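Local coordinates for protein nucleoside-diphosphate sugar epimerase (SulA family) (Corynebacterium glutamicum, PDB 3OH8) that probably acts on nucleotide sugars as an epimerase of the NAD-dependent epimerase/dehydratase family, whose members bind the dinucleotide in a Rossmann-type domain, at residues 443-446 and 450-453; 328-333 and 407-412; 170-175 and 348-353. All coordinates share one frame; numbering follows the deposited sequence.

Contact 1. Residues 443-446 and 450-453; sequences EQLA and QQQE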
# COMPACT_ATOMS: atom_id res chain seq x y z
N GLU A 443 7.03 -3.84 14.17
CA GLU A 443 8.38 -3.42 13.79
C GLU A 443 9.03 -2.54 14.86
O GLU A 443 8.36 -2.03 15.74
CB GLU A 443 8.38 -2.78 12.39
CG GLU A 443 8.17 -3.81 11.27
CD GLU A 443 8.12 -3.20 9.87
OE1 GLU A 443 7.34 -2.24 9.67
OE2 GLU A 443 8.84 -3.69 8.98
N GLN A 444 10.35 -2.40 14.78
CA GLN A 444 11.12 -1.65 15.77
C GLN A 444 11.49 -0.30 15.22
O GLN A 444 11.69 -0.15 14.01
CB GLN A 444 12.44 -2.37 16.09
CG GLN A 444 12.33 -3.79 16.59
CD GLN A 444 13.64 -4.55 16.43
OE1 GLN A 444 14.65 -4.00 15.97
NE2 GLN A 444 13.64 -5.83 16.80
N LEU A 445 11.61 0.67 16.11
CA LEU A 445 12.17 1.97 15.80
C LEU A 445 13.53 1.82 15.14
O LEU A 445 14.30 0.90 15.47
CB LEU A 445 12.35 2.78 17.08
CG LEU A 445 11.10 3.13 17.87
CD1 LEU A 445 11.49 3.83 19.15
CD2 LEU A 445 10.17 3.99 17.02
N ALA A 446 13.83 2.74 14.22
CA ALA A 446 15.15 2.81 13.59
C ALA A 446 16.23 2.88 14.68
O ALA A 446 17.28 2.25 14.57
CB ALA A 446 15.24 4.05 12.70
N GLN A 450 17.19 2.80 21.50
CA GLN A 450 16.04 3.45 22.13
C GLN A 450 14.89 2.47 22.29
O GLN A 450 14.20 2.45 23.31
CB GLN A 450 15.59 4.67 21.31
CG GLN A 450 14.39 5.41 21.89
CD GLN A 450 14.10 6.70 21.15
OE1 GLN A 450 14.43 6.83 19.97
NE2 GLN A 450 13.50 7.67 21.84
N GLN A 451 14.68 1.66 21.25
CA GLN A 451 13.70 0.58 21.28
C GLN A 451 13.97 -0.28 22.51
O GLN A 451 13.08 -0.52 23.33
CB GLN A 451 13.82 -0.27 20.01
CG GLN A 451 12.90 -1.49 19.95
CD GLN A 451 11.49 -1.15 19.48
OE1 GLN A 451 10.55 -1.91 19.71
NE2 GLN A 451 11.35 -0.01 18.83
N GLN A 452 15.22 -0.73 22.63
CA GLN A 452 15.61 -1.61 23.73
C GLN A 452 15.37 -0.97 25.09
O GLN A 452 14.90 -1.62 26.02
CB GLN A 452 17.07 -2.03 23.58
CG GLN A 452 17.29 -3.13 22.56
CD GLN A 452 18.75 -3.37 22.25
OE1 GLN A 452 19.63 -2.69 22.79
NE2 GLN A 452 19.03 -4.32 21.36
N GLU A 453 15.67 0.32 25.19
CA GLU A 453 15.51 1.06 26.44
C GLU A 453 14.03 1.23 26.83
O GLU A 453 13.68 1.11 28.01
CB GLU A 453 16.21 2.41 26.36
CG GLU A 453 17.72 2.31 26.13
CD GLU A 453 18.38 3.66 25.89
OE1 GLU A 453 17.65 4.65 25.66
OE2 GLU A 453 19.62 3.73 25.93
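Gln451 reaches back from helix 448-454 to cover the loop that leads into that helix, and most of the contact between Gln444, Leu445 and Gln451 is van der Waals. The chain of Gln451 leaves with CG anti to the backbone N (chi1 177°) and then bends at chi2 (83°), which carries its amide over the loop backbone. CB of Gln444 lies 3.7 Å from CD of Gln451; the two chains cross at about a right angle, their amide planes 28° apart. Leu445 lays its CB and CG against the same amide, and its CD1 also reaches to 4.3 Å from OE1 of Gln450.

In the fold this is the junction of a loop with the short helix it enters, laid across helix 119-139 and strand 3-9. Leu445 continues onto Phe122 and Thr5, while Gln451 touches Thr119.

The polar part is less certain. The nitrogen of Leu445 lies 2.8 Å from the atom modelled as NE2 of Gln451, but this amide is probably turned over in the model; with it turned back, the pair may be a hydrogen bond. Gln450, extended, uses its amide away from the loop, hydrogen-bonding to Thr5 OG1 through OE1 and to the carbonyl O of Thr4 through NE2. Its backbone N is hydrogen-bonded to Asp447 OD1, at the start of the helix.

Contact 2. Residues 328-333 and 407-412; sequences GKFGDG and ELALAS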
# COMPACT_ATOMS: atom_id res chain seq x y z
N GLY A 328 -6.35 -22.82 14.15
CA GLY A 328 -5.58 -24.05 14.03
C GLY A 328 -5.38 -24.47 12.59
O GLY A 328 -6.02 -23.94 11.68
N LYS A 329 -4.49 -25.43 12.38
CA LYS A 329 -4.14 -25.87 11.04
C LYS A 329 -5.25 -26.69 10.36
O LYS A 329 -5.97 -27.45 11.01
CB LYS A 329 -2.81 -26.64 11.09
CG LYS A 329 -2.74 -27.89 10.25
CD LYS A 329 -2.16 -29.02 11.08
CE LYS A 329 -1.50 -30.06 10.20
NZ LYS A 329 -0.92 -31.17 11.01
N PHE A 330 -5.38 -26.51 9.05
CA PHE A 330 -6.45 -27.14 8.28
C PHE A 330 -6.03 -28.45 7.62
O PHE A 330 -5.09 -28.48 6.81
CB PHE A 330 -6.99 -26.15 7.24
CG PHE A 330 -8.31 -26.57 6.61
CD1 PHE A 330 -9.49 -25.92 6.95
CD2 PHE A 330 -8.35 -27.59 5.68
CE1 PHE A 330 -10.70 -26.29 6.37
CE2 PHE A 330 -9.56 -27.97 5.09
CZ PHE A 330 -10.73 -27.33 5.44
N GLY A 331 -6.73 -29.53 7.96
CA GLY A 331 -6.43 -30.84 7.39
C GLY A 331 -4.95 -31.20 7.47
O GLY A 331 -4.37 -31.18 8.55
N ASP A 332 -4.38 -31.52 6.31
CA ASP A 332 -2.95 -31.83 6.12
C ASP A 332 -1.98 -30.76 6.64
O ASP A 332 -0.89 -31.07 7.12
CB ASP A 332 -2.67 -31.96 4.62
CG ASP A 332 -2.16 -33.33 4.25
OD1 ASP A 332 -1.82 -34.11 5.16
OD2 ASP A 332 -2.09 -33.62 3.03
N GLY A 333 -2.38 -29.50 6.50
CA GLY A 333 -1.46 -28.40 6.69
C GLY A 333 -0.57 -28.18 5.48
O GLY A 333 0.22 -27.23 5.46
N GLU A 407 -11.66 -20.91 5.17
CA GLU A 407 -11.63 -21.84 4.04
C GLU A 407 -10.49 -21.56 3.06
O GLU A 407 -10.41 -22.20 2.01
CB GLU A 407 -12.98 -21.80 3.29
CG GLU A 407 -14.20 -22.11 4.15
CD GLU A 407 -15.51 -21.84 3.42
OE1 GLU A 407 -15.49 -21.65 2.19
OE2 GLU A 407 -16.57 -21.83 4.08
N LEU A 408 -9.63 -20.61 3.40
CA LEU A 408 -8.49 -20.27 2.55
C LEU A 408 -7.62 -21.49 2.31
O LEU A 408 -7.02 -21.65 1.24
CB LEU A 408 -7.64 -19.15 3.18
CG LEU A 408 -8.17 -17.72 2.99
CD1 LEU A 408 -7.26 -16.69 3.65
CD2 LEU A 408 -8.34 -17.41 1.51
N ALA A 409 -7.55 -22.36 3.31
CA ALA A 409 -6.74 -23.57 3.21
C ALA A 409 -7.35 -24.58 2.27
O ALA A 409 -6.75 -25.62 2.01
CB ALA A 409 -6.51 -24.19 4.58
N LEU A 410 -8.55 -24.30 1.77
CA LEU A 410 -9.14 -25.16 0.75
C LEU A 410 -8.43 -24.97 -0.58
O LEU A 410 -8.47 -25.85 -1.44
CB LEU A 410 -10.65 -24.92 0.61
CG LEU A 410 -11.48 -25.47 1.79
CD1 LEU A 410 -12.94 -25.24 1.54
CD2 LEU A 410 -11.20 -26.95 1.98
N ALA A 411 -7.78 -23.82 -0.75
CA ALA A 411 -6.96 -23.57 -1.92
C ALA A 411 -5.52 -24.01 -1.67
O ALA A 411 -5.06 -24.06 -0.53
CB ALA A 411 -7.02 -22.07 -2.31
N SER A 412 -4.82 -24.35 -2.75
CA SER A 412 -3.41 -24.69 -2.68
C SER A 412 -2.77 -24.25 -3.99
O SER A 412 -2.95 -24.89 -5.03
CB SER A 412 -3.22 -26.19 -2.49
OG SER A 412 -1.85 -26.53 -2.37
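The ring of Phe330 meets the methyl of Ala409 and one methyl of Leu410 obliquely. CB of Ala409 sits at the root of the ring, 3.6 Å from Phe330 CG, and at 3.3 Å from Phe330 CB the two beta carbons are tightly packed. At the far end of the ring Leu410 offers one branch, its CD2 lying 3.5 Å from Phe330 CZ. Phe330 holds CG anti to its own nitrogen (chi1 -167°), which places the ring alongside Ala409 and, at its CZ end, Leu410. No hydrogen bond crosses between the segments; the contact is wholly apolar and lies at the surface, where Phe330 and Leu410 also touch a crystal neighbour. Nearby, Asn372 of helix 372-378 touches both Phe330 and Ala409, and the carbonyl O of Ala409 is hydrogen-bonded to Ser335 OG. Phe330 is the first residue of a type II' beta turn closed by Gly333 N to Phe330 O at 2.9 Å, with Gly331 at the second position (phi 49°, psi -125°). The contact thus joins a beta turn leading to strand 336-341 with the 3-10 segment 408-410 before strand 412-415.

Contact 3. Residues 170-175 and 348-353; sequences GGHEVI and IYYRAI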
# COMPACT_ATOMS: atom_id res chain seq x y z
N GLY A 170 3.88 9.98 -5.94
CA GLY A 170 4.87 9.92 -7.00
C GLY A 170 4.72 11.06 -8.00
O GLY A 170 5.51 11.18 -8.93
N GLY A 171 3.69 11.87 -7.83
CA GLY A 171 3.53 13.03 -8.70
C GLY A 171 2.68 12.76 -9.93
O GLY A 171 2.57 13.62 -10.81
N HIS A 172 2.07 11.58 -10.01
CA HIS A 172 1.15 11.27 -11.09
C HIS A 172 -0.26 11.72 -10.77
O HIS A 172 -0.59 11.94 -9.61
CB HIS A 172 1.15 9.77 -11.39
CG HIS A 172 2.50 9.24 -11.74
ND1 HIS A 172 3.07 9.42 -12.98
CD2 HIS A 172 3.40 8.54 -11.00
CE1 HIS A 172 4.26 8.85 -13.00
NE2 HIS A 172 4.48 8.31 -11.81
N GLU A 173 -1.08 11.86 -11.80
CA GLU A 173 -2.48 12.26 -11.60
C GLU A 173 -3.37 11.04 -11.70
O GLU A 173 -3.19 10.21 -12.59
CB GLU A 173 -2.91 13.29 -12.64
CG GLU A 173 -2.11 14.58 -12.61
CD GLU A 173 -2.38 15.39 -11.35
OE1 GLU A 173 -3.56 15.55 -10.99
OE2 GLU A 173 -1.40 15.88 -10.74
N VAL A 174 -4.33 10.93 -10.79
CA VAL A 174 -5.28 9.83 -10.80
C VAL A 174 -6.67 10.35 -11.13
O VAL A 174 -7.14 11.31 -10.53
CB VAL A 174 -5.32 9.10 -9.44
CG1 VAL A 174 -6.40 8.01 -9.43
CG2 VAL A 174 -3.97 8.48 -9.14
N ILE A 175 -7.32 9.73 -12.11
CA ILE A 175 -8.73 9.97 -12.34
C ILE A 175 -9.51 8.79 -11.80
O ILE A 175 -9.44 7.69 -12.35
CB ILE A 175 -9.07 10.14 -13.83
CG1 ILE A 175 -8.25 11.28 -14.44
CG2 ILE A 175 -10.56 10.40 -13.98
CD1 ILE A 175 -8.36 11.35 -15.96
N ILE A 348 3.71 -3.46 -7.70
CA ILE A 348 3.60 -4.17 -8.97
C ILE A 348 2.65 -3.45 -9.91
O ILE A 348 2.94 -3.30 -11.09
CB ILE A 348 3.21 -5.65 -8.74
CG1 ILE A 348 4.40 -6.39 -8.12
CG2 ILE A 348 2.82 -6.31 -10.04
CD1 ILE A 348 4.04 -7.73 -7.46
N TYR A 349 1.52 -2.98 -9.39
CA TYR A 349 0.62 -2.18 -10.22
C TYR A 349 1.32 -0.92 -10.73
O TYR A 349 1.25 -0.59 -11.92
CB TYR A 349 -0.64 -1.79 -9.44
CG TYR A 349 -1.74 -2.84 -9.56
CD1 TYR A 349 -2.54 -2.92 -10.70
CD2 TYR A 349 -1.99 -3.74 -8.52
CE1 TYR A 349 -3.56 -3.88 -10.81
CE2 TYR A 349 -3.00 -4.70 -8.63
CZ TYR A 349 -3.77 -4.77 -9.78
OH TYR A 349 -4.76 -5.72 -9.87
N TYR A 350 1.97 -0.23 -9.81
CA TYR A 350 2.64 1.03 -10.11
C TYR A 350 3.69 0.78 -11.19
O TYR A 350 3.71 1.47 -12.21
CB TYR A 350 3.25 1.57 -8.82
CG TYR A 350 3.73 3.01 -8.84
CD1 TYR A 350 4.59 3.46 -9.83
CD2 TYR A 350 3.36 3.90 -7.83
CE1 TYR A 350 5.05 4.79 -9.82
CE2 TYR A 350 3.81 5.21 -7.82
CZ TYR A 350 4.66 5.65 -8.82
OH TYR A 350 5.10 6.95 -8.80
N ARG A 351 4.53 -0.23 -10.98
CA ARG A 351 5.49 -0.60 -12.00
C ARG A 351 4.84 -0.91 -13.34
O ARG A 351 5.32 -0.46 -14.39
CB ARG A 351 6.34 -1.80 -11.56
CG ARG A 351 7.42 -2.12 -12.57
CD ARG A 351 8.32 -3.29 -12.20
NE ARG A 351 9.29 -3.48 -13.27
CZ ARG A 351 10.49 -4.02 -13.14
NH1 ARG A 351 10.91 -4.47 -11.96
NH2 ARG A 351 11.29 -4.09 -14.20
N ALA A 352 3.76 -1.69 -13.32
CA ALA A 352 3.08 -2.05 -14.58
C ALA A 352 2.63 -0.79 -15.33
O ALA A 352 2.72 -0.71 -16.56
CB ALA A 352 1.88 -2.96 -14.30
N ILE A 353 2.14 0.19 -14.58
CA ILE A 353 1.68 1.44 -15.17
C ILE A 353 2.78 2.13 -15.98
O ILE A 353 2.54 2.56 -17.12
CB ILE A 353 1.12 2.38 -14.09
CG1 ILE A 353 -0.18 1.82 -13.52
CG2 ILE A 353 0.93 3.79 -14.64
CD1 ILE A 353 -0.68 2.60 -12.29
O HOH W 1 7.07 7.71 -10.45
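Tyr350 reaches from helix 342-354 to the turn at 170-172, and its hydroxyl makes the closest approach to His172. From CB the ring swings out with CG anti to the backbone N (chi1 -167°), which turns the phenol toward 170-172, although the bond to CB does not itself point there. Along the ring, CE1 comes to 4.1 Å from His172 NE2, and CZ to 3.8 Å from His172 CD2. At the tip, OH lies near the plane of the imidazole, at its edge, 3.2 Å from His172 CD2. The rings themselves meet obliquely, their planes 75° apart. The same oxygen rests 3.5 Å from CA of Gly170, a residue without a side chain to hold it off. A water lying in the plane of the phenol, at its edge, completes the link: it is hydrogen-bonded to Tyr350 OH at 2.7 Å and to His172 NE2 at 3.0 Å. The other imidazole nitrogen, ND1, is hydrogen-bonded to the backbone N of Leu148, which helps fix the rotation of the ring. Phe135 packs edge-to-face with Tyr350, and Gln166 and Leu167 of helix 158-169 also touch it. That helix ends in a Schellman motif at Gly171 and connects the parallel strands 149-153 and 173-178, so the tyrosine meets the end of a beta-alpha-beta crossover of the Rossmann-type domain.

In the fold
Contact 3 is the buried one, contact 1 is partly buried and contact 2 lies at the surface; the nearest atoms of contacts 2 and 3 are about 17 Å apart, and their centres fall on opposite sides of the chain's centre. Their chemistry follows their place: an aromatic pair bridged by water inside the Rossmann-type domain, a purely apolar patch between surface loops, and an amide laid over a loop beside the strand 3-9 and helix 119-139. That helix is common ground, since it lies beneath contact 1 and also supplies Phe135 to the tyrosine of contact 3. Contacts 2 and 3 interleave along the chain, whereas contact 1 is local and follows both.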